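Local coordinates for phosphoglycerate dehydrogenase (Lactobacillus plantarum, PDB 3EVT), which probably catalyses the NAD-dependent oxidation of 3-phosphoglycerate to 3-phosphohydroxypyruvate, as expected of a member of the D-isomer specific 2-hydroxyacid dehydrogenase family, at residues A[16-19]-A[20-24]; A[31-34]-A[35-39]; A[100-103]-A[104-108]; A[287-290]-A[291-294]; A[294-297]-A[298-301]. All blocks are in the same frame, centred on the assembly; numbering follows the deposited sequence.

How the contacts relate
Contacts 1, 4 and 5 form one packed group. The end of helix 12-21 lies against helix 284-302, so that L18 of contact 1 meets F289 of contact 4 (L18 CG to F289 CZ, 3.8 Å) and Y22 meets F296 of contact 5 (Y22 CE2 to F296 CE2, 3.5 Å). Contacts 4 and 5 are successive turns of helix 284-302, sharing A294, with centres 11 Å apart. Contact 2, a surface turn after strand 26-29, sits 20 Å from contact 1, centre to centre, without touching it. Contact 3 stands apart on helix 93-110, against the second subunit and the Rossmann-type domain expected to bind NAD, its centre 23 Å from that of contact 4.

Contact 1 (A[16-19]-A[20-24]); sequences QQLQ and TTYPD
L18 and Y22 meet one turn apart at the end of helix 12-21. The CD2 methyl of L18 comes to the CE2 side of the Y22 ring, 4.0 Å from L18 CD2 to Y22 CE2, the two side chains slanting past each other. The ring is steered there by its first torsion, which puts CG beside the backbone N (chi1 -54°). L18 O then lies at the ring's edge, near its plane, and also accepts the backbone N-H of Y22. Over one face of the ring sits CG2 of the preceding T21, offset toward the rim.

Y22 is the first residue to leave helical phi/psi, so this is the C-terminal end of the helix in the beta-alpha-beta unit of strand 3-6, helix 12-21 and strand 26-29. Beyond the turn, Y22 meets F296 edge-to-face, and both L18 and Y22 pack on F27. With the ring cut back to an alanine here, the L18 methyl would probably lose its aromatic neighbour and a gap would open beside F296.

On the solvent side, Q17 O is gripped twice by T21: T21 OG1 donates from above the carbonyl plane (36° out of it), 2.6 Å from Q17 O, while the backbone N-H arrives from the opposite face of that plane, T21 N to Q17 O being 2.9 Å. T20 adds a long, weak bond from OG1 to the same oxygen. Its CG2 methyl meets the amide end of Q16, the two side chains at about a right angle, with Q16 NE2 3.5 Å from T20 CG2.

Contact 2 (A[31-34]-A[35-39]); sequences AAVT and AADYD
T34 holds the turn with two acceptors. Its hydroxyl oxygen takes the backbone N-H of A36, 2.7 Å from A36 N to T34 OG1, and its carbonyl takes that of D37, 2.9 Å from D37 N to T34 O. The second bond is bent (130° at the hydrogen), with the donor well above the carbonyl plane. The T34 methyl lies against the D37 carboxylate, T34 CG2 to D37 OD2 being 3.3 Å, the two side chains at about a right angle.

D37 OD2 has its main partner outside the turn: it forms a salt bridge with K28, whose NZ also bonds to A32 O, so one lysine ties the turn and the residue two before it to strand 26-29. On the apolar side, V33 CG2 sits at the edge of the Y38 ring, 3.9 Å from V33 CG2 to Y38 CE1. V33 and Y38 both pack on L50 of helix 50-56.

Replacing T34 by a valine would remove the hydroxyl and probably leave the N-H of A36 without its acceptor here, freeing the turn to shift.

This is an ST turn (OG1 of T34 to the N-H two residues on) combined with a beta-turn (T34 O to the N-H three residues on), in the loop between strands 26-29 and 41-45.

Contact 3 (A[100-103]-A[104-108]); sequences ESVL and AAMLS
L107 N reaches L103 O at 2.7 Å in a nearly straight bond (170° at the hydrogen), the N-H coming in almost along the carbonyl axis. A104, A105 and M106 donate in the same i to i-4 pattern to E100, S101 and V102. One residue on, S108 doubles the bond: S108 N and S108 OG each lie 3.0 Å from A104 O, so the serine turns its polar end back onto its own helix.

On another side of the helix, M106 bends at its thioether (chi3 -64°), which brings the CE methyl against two residues of the preceding turn. M106 CE lies 3.9 Å from L103 CD2 and 4.1 Å from V102 CG1. V102 and M106 carry this packing on to V196 and F194 of strand 194-197, within the Rossmann-type sheet. L107 lays its CD1 alongside L103, L103 CB to L107 CD1 being 4.3 Å, and itself packs on L107 of the second subunit.

The carboxylate of E100 and the hydroxyl of S101 bond to the second subunit too: E100 to the backbone N atoms of L135 and T136 there, S101 OG to NE of R111 there. This part of helix 93-110 therefore has an apolar side facing its own domain and a side where apolar packing and polar bonds join the dimer, the buried carboxylate being satisfied by main-chain N-H groups across the interface.

Contact 4 (A[287-290]-A[291-294]); sequences TVFP and IFAA
F289 reaches obliquely across to F292, its CE1 meeting the edge of the neighbouring ring at 4.2 Å from F289 CE1 to F292 CD2. The other side of the F289 ring meets a methyl one turn on, F289 CE2 to A293 CB being 4.0 Å. Both phenylalanines start with CG anti to the backbone N (chi1 -178° for F289, 179° for F292), which swings both rings outward, leaning toward the C-terminal end of the helix.

P290 kinks helix 284-302 here, because its N has no hydrogen to give to the turn before. Around the kink the bonds are uneven. The two bonds V288 O takes from this turn are both weak, from I291 N at 3.2 Å and from F292 N at 3.4 Å, while A293 N gives F289 O a short and almost perfectly straight bond (2.8 Å, 179° at the hydrogen). A294 N then bonds to P290 O, as a regular helix resumes.

The helix packs across the parallel five-stranded sheet of this domain: F292 stacks with Y45 and touches F64 and V43, and F289 lies on Q14 and Q17 of helix 12-21. P290 meets G137 of the second subunit, while I291 lies near T287 O and extends to R307 and N308.

Contact 5 (A[294-297]-A[298-301]); sequences ANFA and QFVK
Chi1 of F296, -180°, sets its ring anti to the backbone N and out along the helix, while V300, one turn later, has CG2 beside its own backbone N (chi1 158° for CG1). The two meet as a CH-pi contact: V300 CG2 stands over one face of the F296 ring, 3.8 Å from its centroid and offset toward the rim, with F296 CZ the nearest carbon at 3.7 Å from V300 CG2. V300 CG2 also lies 3.4 Å from F296 O, tucked between ring and backbone. F299 also has CG anti to N, but its ring leads away from the earlier turn; F296 CD1 and F299 CD2 are only loosely in touch at 4.4 Å.

All this rides on the regular C-terminal half of helix 284-302, which comes from the end of the chain and returns to pack on the parallel five-stranded domain formed by the N-terminal part. V300 N bonds to F296 O at 2.8 Å and F299 N to N295 O at 2.9 Å; Q298 N and K301 N continue the ladder to A294 O and A297 O. The helix lies against the residues that follow helix 12-21, where F296 meets W25 edge-to-face.

N295 works on another side of the helix. Its OD1 accepts the backbone N-H groups of V306 and R307, and its ND2 donates to OE1 of Q66, so a buried amide is used at both ends and ties the C-terminal tail to strand 64-66. Q298 sends NE2 to the hydroxyl of T304 in the same tail.

Contact 1 (A[16-19]-A[20-24])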
loop_
_atom_site.group_PDB
_atom_site.type_symbol
_atom_site.label_atom_id
_atom_site.label_comp_id
_atom_site.label_asym_id
_atom_site.label_seq_id
_atom_site.Cartn_x
_atom_site.Cartn_y
_atom_site.Cartn_z
ATOM N N GLN A 16 -5.878 -20.958 19.162
ATOM C CA GLN A 16 -7.187 -21.348 18.637
ATOM C C GLN A 16 -7.340 -21.145 17.130
ATOM O O GLN A 16 -7.736 -22.060 16.411
ATOM C CB GLN A 16 -8.318 -20.614 19.366
ATOM C CG GLN A 16 -8.880 -21.369 20.569
ATOM C CD GLN A 16 -9.341 -22.794 20.224
ATOM O OE1 GLN A 16 -9.732 -23.556 21.114
ATOM N NE2 GLN A 16 -9.295 -23.155 18.944
ATOM N N GLN A 17 -7.051 -19.934 16.664
ATOM C CA GLN A 17 -7.043 -19.632 15.232
ATOM C C GLN A 17 -6.354 -20.739 14.468
ATOM O O GLN A 17 -6.892 -21.215 13.484
ATOM C CB GLN A 17 -6.247 -18.355 14.923
ATOM C CG GLN A 17 -7.018 -17.052 14.990
ATOM C CD GLN A 17 -6.097 -15.838 15.305
ATOM O OE1 GLN A 17 -5.094 -15.592 14.615
ATOM N NE2 GLN A 17 -6.451 -15.083 16.347
ATOM N N LEU A 18 -5.147 -21.100 14.910
ATOM C CA LEU A 18 -4.303 -22.071 14.227
ATOM C C LEU A 18 -4.962 -23.443 14.197
ATOM O O LEU A 18 -5.018 -24.099 13.172
ATOM C CB LEU A 18 -2.951 -22.205 14.928
ATOM C CG LEU A 18 -1.882 -21.156 14.655
ATOM C CD1 LEU A 18 -0.635 -21.493 15.409
ATOM C CD2 LEU A 18 -1.593 -21.111 13.176
ATOM N N GLN A 19 -5.448 -23.868 15.350
ATOM C CA GLN A 19 -5.977 -25.206 15.468
ATOM C C GLN A 19 -7.254 -25.388 14.673
ATOM O O GLN A 19 -7.452 -26.474 14.126
ATOM C CB GLN A 19 -6.188 -25.585 16.919
ATOM C CG GLN A 19 -4.904 -25.531 17.743
ATOM C CD GLN A 19 -5.147 -25.923 19.210
ATOM O OE1 GLN A 19 -4.391 -26.703 19.805
ATOM N NE2 GLN A 19 -6.221 -25.388 19.789
ATOM N N THR A 20 -8.085 -24.338 14.569
ATOM C CA THR A 20 -9.286 -24.402 13.701
ATOM C C THR A 20 -9.057 -24.095 12.228
ATOM O O THR A 20 -9.782 -24.588 11.388
ATOM C CB THR A 20 -10.451 -23.468 14.168
ATOM O OG1 THR A 20 -10.244 -22.155 13.632
ATOM C CG2 THR A 20 -10.481 -23.387 15.652
ATOM N N THR A 21 -8.091 -23.261 11.895
ATOM C CA THR A 21 -7.801 -23.023 10.517
ATOM C C THR A 21 -7.096 -24.229 9.934
ATOM O O THR A 21 -7.118 -24.439 8.722
ATOM C CB THR A 21 -6.859 -21.848 10.389
ATOM O OG1 THR A 21 -7.456 -20.698 10.979
ATOM C CG2 THR A 21 -6.594 -21.537 8.978
ATOM N N TYR A 22 -6.415 -24.998 10.778
ATOM C CA TYR A 22 -5.641 -26.152 10.298
ATOM C C TYR A 22 -5.969 -27.396 11.112
ATOM O O TYR A 22 -5.193 -27.819 11.984
ATOM C CB TYR A 22 -4.152 -25.900 10.387
ATOM C CG TYR A 22 -3.730 -24.641 9.681
ATOM C CD1 TYR A 22 -3.472 -24.662 8.333
ATOM C CD2 TYR A 22 -3.588 -23.432 10.367
ATOM C CE1 TYR A 22 -3.095 -23.549 7.674
ATOM C CE2 TYR A 22 -3.189 -22.296 9.713
ATOM C CZ TYR A 22 -2.950 -22.367 8.366
ATOM O OH TYR A 22 -2.547 -21.288 7.659
ATOM N N PRO A 23 -7.147 -27.984 10.842
ATOM C CA PRO A 23 -7.600 -29.036 11.721
ATOM C C PRO A 23 -6.832 -30.304 11.492
ATOM O O PRO A 23 -6.871 -31.199 12.358
ATOM C CB PRO A 23 -9.088 -29.192 11.370
ATOM C CG PRO A 23 -9.241 -28.608 10.025
ATOM C CD PRO A 23 -8.192 -27.515 9.921
ATOM N N ASP A 24 -6.102 -30.409 10.384
ATOM C CA ASP A 24 -5.271 -31.577 10.260
ATOM C C ASP A 24 -3.826 -31.400 10.806
ATOM O O ASP A 24 -3.014 -32.315 10.686
ATOM C CB ASP A 24 -5.272 -32.172 8.837
ATOM C CG ASP A 24 -4.749 -31.203 7.790
ATOM O OD1 ASP A 24 -4.769 -29.982 8.039
ATOM O OD2 ASP A 24 -4.335 -31.659 6.698
HETATM O O HOH W 1 -5.794 -28.211 14.472
#

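Contact 2 (A[31-34]-A[35-39])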
loop_
_atom_site.group_PDB
_atom_site.type_symbol
_atom_site.label_atom_id
_atom_site.label_comp_id
_atom_site.label_asym_id
_atom_site.label_seq_id
_atom_site.Cartn_x
_atom_site.Cartn_y
_atom_site.Cartn_z
ATOM N N ALA A 31 6.711 -28.200 25.834
ATOM C CA ALA A 31 6.797 -28.871 27.123
ATOM C C ALA A 31 6.303 -30.313 26.995
ATOM O O ALA A 31 6.889 -31.249 27.556
ATOM C CB ALA A 31 5.970 -28.106 28.186
ATOM N N ALA A 32 5.214 -30.486 26.260
ATOM C CA ALA A 32 4.553 -31.773 26.171
ATOM C C ALA A 32 5.084 -32.655 25.035
ATOM O O ALA A 32 4.561 -33.746 24.798
ATOM C CB ALA A 32 3.055 -31.563 26.021
ATOM N N VAL A 33 6.106 -32.194 24.323
ATOM C CA VAL A 33 6.639 -33.026 23.226
ATOM C C VAL A 33 7.326 -34.282 23.790
ATOM O O VAL A 33 7.507 -34.414 24.996
ATOM C CB VAL A 33 7.596 -32.240 22.297
ATOM C CG1 VAL A 33 8.488 -31.384 23.111
ATOM C CG2 VAL A 33 8.422 -33.197 21.430
ATOM N N THR A 34 7.682 -35.222 22.924
ATOM C CA THR A 34 8.304 -36.456 23.385
ATOM C C THR A 34 9.068 -36.968 22.203
ATOM O O THR A 34 8.832 -36.508 21.095
ATOM C CB THR A 34 7.296 -37.554 23.650
ATOM O OG1 THR A 34 7.386 -38.488 22.573
ATOM C CG2 THR A 34 5.879 -37.013 23.746
ATOM N N ALA A 35 9.946 -37.942 22.401
ATOM C CA ALA A 35 10.823 -38.333 21.299
ATOM C C ALA A 35 10.065 -39.108 20.247
ATOM O O ALA A 35 10.561 -39.335 19.150
ATOM C CB ALA A 35 11.997 -39.126 21.789
ATOM N N ALA A 36 8.848 -39.517 20.584
ATOM C CA ALA A 36 7.996 -40.162 19.600
ATOM C C ALA A 36 7.531 -39.110 18.587
ATOM O O ALA A 36 7.357 -39.405 17.403
ATOM C CB ALA A 36 6.817 -40.799 20.271
ATOM N N ASP A 37 7.350 -37.881 19.067
ATOM C CA ASP A 37 6.992 -36.752 18.192
ATOM C C ASP A 37 8.097 -36.361 17.202
ATOM O O ASP A 37 7.815 -36.017 16.071
ATOM C CB ASP A 37 6.572 -35.539 19.032
ATOM C CG ASP A 37 5.290 -35.795 19.811
ATOM O OD1 ASP A 37 4.365 -36.416 19.237
ATOM O OD2 ASP A 37 5.210 -35.391 20.988
ATOM N N TYR A 38 9.352 -36.440 17.628
ATOM C CA TYR A 38 10.456 -35.835 16.896
ATOM C C TYR A 38 10.351 -35.865 15.361
ATOM O O TYR A 38 10.514 -34.844 14.698
ATOM C CB TYR A 38 11.786 -36.449 17.341
ATOM C CG TYR A 38 12.224 -36.098 18.755
ATOM C CD1 TYR A 38 11.392 -35.397 19.608
ATOM C CD2 TYR A 38 13.457 -36.504 19.234
ATOM C CE1 TYR A 38 11.788 -35.093 20.889
ATOM C CE2 TYR A 38 13.864 -36.216 20.517
ATOM C CZ TYR A 38 13.031 -35.509 21.341
ATOM O OH TYR A 38 13.434 -35.203 22.630
ATOM N N ASP A 39 10.119 -37.030 14.779
ATOM C CA ASP A 39 10.186 -37.104 13.321
ATOM C C ASP A 39 8.864 -36.627 12.684
ATOM O O ASP A 39 8.713 -36.605 11.474
ATOM C CB ASP A 39 10.589 -38.517 12.859
ATOM C CG ASP A 39 12.045 -38.854 13.206
ATOM O OD1 ASP A 39 12.714 -37.997 13.837
ATOM O OD2 ASP A 39 12.525 -39.963 12.842
#

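Contact 3 (A[100-103]-A[104-108])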
loop_
_atom_site.group_PDB
_atom_site.type_symbol
_atom_site.label_atom_id
_atom_site.label_comp_id
_atom_site.label_asym_id
_atom_site.label_seq_id
_atom_site.Cartn_x
_atom_site.Cartn_y
_atom_site.Cartn_z
ATOM N N GLU A 100 3.724 2.475 7.106
ATOM C CA GLU A 100 2.248 2.561 7.047
ATOM C C GLU A 100 1.696 3.940 7.465
ATOM O O GLU A 100 0.784 4.468 6.836
ATOM C CB GLU A 100 1.606 1.456 7.905
ATOM C CG GLU A 100 1.759 0.037 7.277
ATOM C CD GLU A 100 0.780 -0.944 7.896
ATOM O OE1 GLU A 100 -0.211 -0.448 8.524
ATOM O OE2 GLU A 100 0.984 -2.184 7.725
ATOM N N SER A 101 2.247 4.538 8.524
ATOM C CA SER A 101 1.918 5.941 8.877
ATOM C C SER A 101 2.180 6.938 7.782
ATOM O O SER A 101 1.381 7.851 7.571
ATOM C CB SER A 101 2.698 6.390 10.098
ATOM O OG SER A 101 2.263 5.622 11.221
ATOM N N VAL A 102 3.298 6.800 7.077
ATOM C CA VAL A 102 3.538 7.727 5.950
ATOM C C VAL A 102 2.501 7.492 4.832
ATOM O O VAL A 102 1.924 8.439 4.279
ATOM C CB VAL A 102 4.960 7.614 5.415
ATOM C CG1 VAL A 102 5.152 8.565 4.193
ATOM C CG2 VAL A 102 5.950 7.964 6.543
ATOM N N LEU A 103 2.248 6.238 4.493
ATOM C CA LEU A 103 1.271 5.951 3.429
ATOM C C LEU A 103 -0.085 6.547 3.829
ATOM O O LEU A 103 -0.820 7.074 2.984
ATOM C CB LEU A 103 1.157 4.435 3.179
ATOM C CG LEU A 103 2.385 3.637 2.684
ATOM C CD1 LEU A 103 2.034 2.146 2.698
ATOM C CD2 LEU A 103 2.819 4.063 1.271
ATOM N N ALA A 104 -0.399 6.464 5.129
ATOM C CA ALA A 104 -1.663 6.909 5.678
ATOM C C ALA A 104 -1.802 8.403 5.522
ATOM O O ALA A 104 -2.882 8.913 5.165
ATOM C CB ALA A 104 -1.756 6.508 7.178
ATOM N N ALA A 105 -0.716 9.123 5.790
ATOM C CA ALA A 105 -0.748 10.552 5.660
ATOM C C ALA A 105 -1.014 10.925 4.193
ATOM O O ALA A 105 -1.813 11.814 3.906
ATOM C CB ALA A 105 0.584 11.144 6.164
ATOM N N MET A 106 -0.325 10.248 3.277
ATOM C CA MET A 106 -0.350 10.577 1.864
ATOM C C MET A 106 -1.698 10.200 1.281
ATOM O O MET A 106 -2.305 10.989 0.558
ATOM C CB MET A 106 0.794 9.851 1.077
ATOM C CG MET A 106 2.261 10.285 1.380
ATOM S SD MET A 106 3.529 9.590 0.243
ATOM C CE MET A 106 3.412 7.859 0.555
ATOM N N LEU A 107 -2.161 8.985 1.560
ATOM C CA LEU A 107 -3.489 8.512 1.072
ATOM C C LEU A 107 -4.681 9.283 1.623
ATOM O O LEU A 107 -5.632 9.613 0.891
ATOM C CB LEU A 107 -3.673 7.024 1.366
ATOM C CG LEU A 107 -2.884 6.148 0.397
ATOM C CD1 LEU A 107 -2.595 4.704 1.004
ATOM C CD2 LEU A 107 -3.620 6.082 -0.928
ATOM N N SER A 108 -4.659 9.602 2.908
ATOM C CA SER A 108 -5.807 10.313 3.419
ATOM C C SER A 108 -5.955 11.690 2.805
ATOM O O SER A 108 -7.068 12.131 2.622
ATOM C CB SER A 108 -5.824 10.397 4.934
ATOM O OG SER A 108 -4.829 11.242 5.401
#

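Contact 4 (A[287-290]-A[291-294])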
loop_
_atom_site.group_PDB
_atom_site.type_symbol
_atom_site.label_atom_id
_atom_site.label_comp_id
_atom_site.label_asym_id
_atom_site.label_seq_id
_atom_site.Cartn_x
_atom_site.Cartn_y
_atom_site.Cartn_z
ATOM N N THR A 287 3.065 -8.867 17.434
ATOM C CA THR A 287 3.623 -8.399 16.168
ATOM C C THR A 287 4.338 -9.551 15.519
ATOM O O THR A 287 4.414 -9.675 14.297
ATOM C CB THR A 287 4.660 -7.243 16.369
ATOM O OG1 THR A 287 5.644 -7.609 17.350
ATOM C CG2 THR A 287 3.973 -5.944 16.762
ATOM N N VAL A 288 4.885 -10.393 16.371
ATOM C CA VAL A 288 5.627 -11.511 15.897
ATOM C C VAL A 288 4.697 -12.648 15.360
ATOM O O VAL A 288 5.021 -13.302 14.375
ATOM C CB VAL A 288 6.485 -12.023 17.025
ATOM C CG1 VAL A 288 7.030 -13.382 16.670
ATOM C CG2 VAL A 288 7.604 -10.995 17.303
ATOM N N PHE A 289 3.550 -12.855 15.994
ATOM C CA PHE A 289 2.674 -13.966 15.600
ATOM C C PHE A 289 2.137 -13.878 14.164
ATOM O O PHE A 289 2.186 -14.876 13.446
ATOM C CB PHE A 289 1.512 -14.181 16.574
ATOM C CG PHE A 289 0.630 -15.358 16.188
ATOM C CD1 PHE A 289 1.077 -16.672 16.379
ATOM C CD2 PHE A 289 -0.612 -15.154 15.594
ATOM C CE1 PHE A 289 0.281 -17.795 16.006
ATOM C CE2 PHE A 289 -1.431 -16.278 15.197
ATOM C CZ PHE A 289 -0.977 -17.592 15.398
ATOM N N PRO A 290 1.643 -12.688 13.726
ATOM C CA PRO A 290 1.191 -12.564 12.319
ATOM C C PRO A 290 2.288 -12.907 11.299
ATOM O O PRO A 290 1.964 -13.377 10.191
ATOM C CB PRO A 290 0.842 -11.084 12.194
ATOM C CG PRO A 290 0.480 -10.644 13.580
ATOM C CD PRO A 290 1.396 -11.449 14.496
ATOM N N ILE A 291 3.559 -12.656 11.659
ATOM C CA ILE A 291 4.676 -13.055 10.795
ATOM C C ILE A 291 4.702 -14.583 10.576
ATOM O O ILE A 291 4.680 -15.037 9.444
ATOM C CB ILE A 291 6.067 -12.498 11.239
ATOM C CG1 ILE A 291 6.084 -10.971 11.110
ATOM C CG2 ILE A 291 7.200 -13.065 10.338
ATOM C CD1 ILE A 291 7.317 -10.280 11.807
ATOM N N PHE A 292 4.721 -15.346 11.654
ATOM C CA PHE A 292 4.556 -16.807 11.610
ATOM C C PHE A 292 3.255 -17.274 10.907
ATOM O O PHE A 292 3.315 -18.092 10.016
ATOM C CB PHE A 292 4.558 -17.409 13.024
ATOM C CG PHE A 292 4.374 -18.892 13.004
ATOM C CD1 PHE A 292 5.332 -19.698 12.367
ATOM C CD2 PHE A 292 3.242 -19.473 13.546
ATOM C CE1 PHE A 292 5.156 -21.061 12.299
ATOM C CE2 PHE A 292 3.042 -20.831 13.471
ATOM C CZ PHE A 292 3.985 -21.626 12.859
ATOM N N ALA A 293 2.111 -16.739 11.305
ATOM C CA ALA A 293 0.826 -17.078 10.685
ATOM C C ALA A 293 0.855 -16.921 9.151
ATOM O O ALA A 293 0.400 -17.820 8.401
ATOM C CB ALA A 293 -0.334 -16.216 11.315
ATOM N N ALA A 294 1.441 -15.825 8.678
ATOM C CA ALA A 294 1.580 -15.606 7.204
ATOM C C ALA A 294 2.573 -16.543 6.552
ATOM O O ALA A 294 2.261 -17.139 5.516
ATOM C CB ALA A 294 1.947 -14.145 6.896
#

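Contact 5 (A[294-297]-A[298-301])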
loop_
_atom_site.group_PDB
_atom_site.type_symbol
_atom_site.label_atom_id
_atom_site.label_comp_id
_atom_site.label_asym_id
_atom_site.label_seq_id
_atom_site.Cartn_x
_atom_site.Cartn_y
_atom_site.Cartn_z
ATOM N N ALA A 294 1.441 -15.825 8.678
ATOM C CA ALA A 294 1.580 -15.606 7.204
ATOM C C ALA A 294 2.573 -16.543 6.552
ATOM O O ALA A 294 2.261 -17.139 5.516
ATOM C CB ALA A 294 1.947 -14.145 6.896
ATOM N N ASN A 295 3.761 -16.704 7.135
ATOM C CA ASN A 295 4.731 -17.659 6.591
ATOM C C ASN A 295 4.240 -19.121 6.621
ATOM O O ASN A 295 4.519 -19.901 5.693
ATOM C CB ASN A 295 6.070 -17.556 7.292
ATOM C CG ASN A 295 6.927 -16.391 6.769
ATOM O OD1 ASN A 295 6.843 -16.032 5.593
ATOM N ND2 ASN A 295 7.770 -15.834 7.627
ATOM N N PHE A 296 3.511 -19.485 7.668
ATOM C CA PHE A 296 2.941 -20.815 7.757
ATOM C C PHE A 296 1.798 -21.039 6.734
ATOM O O PHE A 296 1.727 -22.094 6.133
ATOM C CB PHE A 296 2.485 -21.094 9.197
ATOM C CG PHE A 296 1.872 -22.482 9.421
ATOM C CD1 PHE A 296 2.658 -23.614 9.477
ATOM C CD2 PHE A 296 0.509 -22.613 9.654
ATOM C CE1 PHE A 296 2.090 -24.891 9.701
ATOM C CE2 PHE A 296 -0.067 -23.864 9.870
ATOM C CZ PHE A 296 0.721 -25.009 9.907
ATOM N N ALA A 297 0.921 -20.065 6.519
ATOM C CA ALA A 297 -0.139 -20.225 5.527
ATOM C C ALA A 297 0.410 -20.503 4.124
ATOM O O ALA A 297 -0.110 -21.348 3.389
ATOM C CB ALA A 297 -1.120 -19.010 5.542
ATOM N N GLN A 298 1.515 -19.835 3.801
ATOM C CA GLN A 298 2.140 -19.903 2.506
ATOM C C GLN A 298 2.928 -21.200 2.415
ATOM O O GLN A 298 2.851 -21.902 1.406
ATOM C CB GLN A 298 3.045 -18.699 2.342
ATOM C CG GLN A 298 3.746 -18.564 1.022
ATOM C CD GLN A 298 2.806 -18.638 -0.157
ATOM O OE1 GLN A 298 1.617 -18.298 -0.077
ATOM N NE2 GLN A 298 3.327 -19.128 -1.264
ATOM N N PHE A 299 3.670 -21.516 3.476
ATOM C CA PHE A 299 4.320 -22.816 3.614
ATOM C C PHE A 299 3.350 -24.009 3.395
ATOM O O PHE A 299 3.675 -25.004 2.738
ATOM C CB PHE A 299 4.965 -22.960 5.004
ATOM C CG PHE A 299 5.465 -24.336 5.256
ATOM C CD1 PHE A 299 6.671 -24.752 4.703
ATOM C CD2 PHE A 299 4.701 -25.235 5.963
ATOM C CE1 PHE A 299 7.119 -26.040 4.883
ATOM C CE2 PHE A 299 5.138 -26.550 6.174
ATOM C CZ PHE A 299 6.348 -26.961 5.617
ATOM N N VAL A 300 2.175 -23.919 3.995
ATOM C CA VAL A 300 1.193 -24.965 3.850
ATOM C C VAL A 300 0.693 -25.006 2.384
ATOM O O VAL A 300 0.574 -26.081 1.805
ATOM C CB VAL A 300 0.060 -24.795 4.878
ATOM C CG1 VAL A 300 -1.206 -25.512 4.419
ATOM C CG2 VAL A 300 0.527 -25.297 6.254
ATOM N N LYS A 301 0.504 -23.830 1.777
ATOM C CA LYS A 301 0.000 -23.678 0.394
ATOM C C LYS A 301 1.020 -24.234 -0.580
ATOM O O LYS A 301 0.704 -25.078 -1.414
ATOM C CB LYS A 301 -0.260 -22.200 0.100
ATOM C CG LYS A 301 -0.763 -21.858 -1.291
ATOM C CD LYS A 301 -1.053 -20.340 -1.426
ATOM C CE LYS A 301 -1.255 -19.893 -2.883
ATOM N NZ LYS A 301 0.013 -19.389 -3.537
#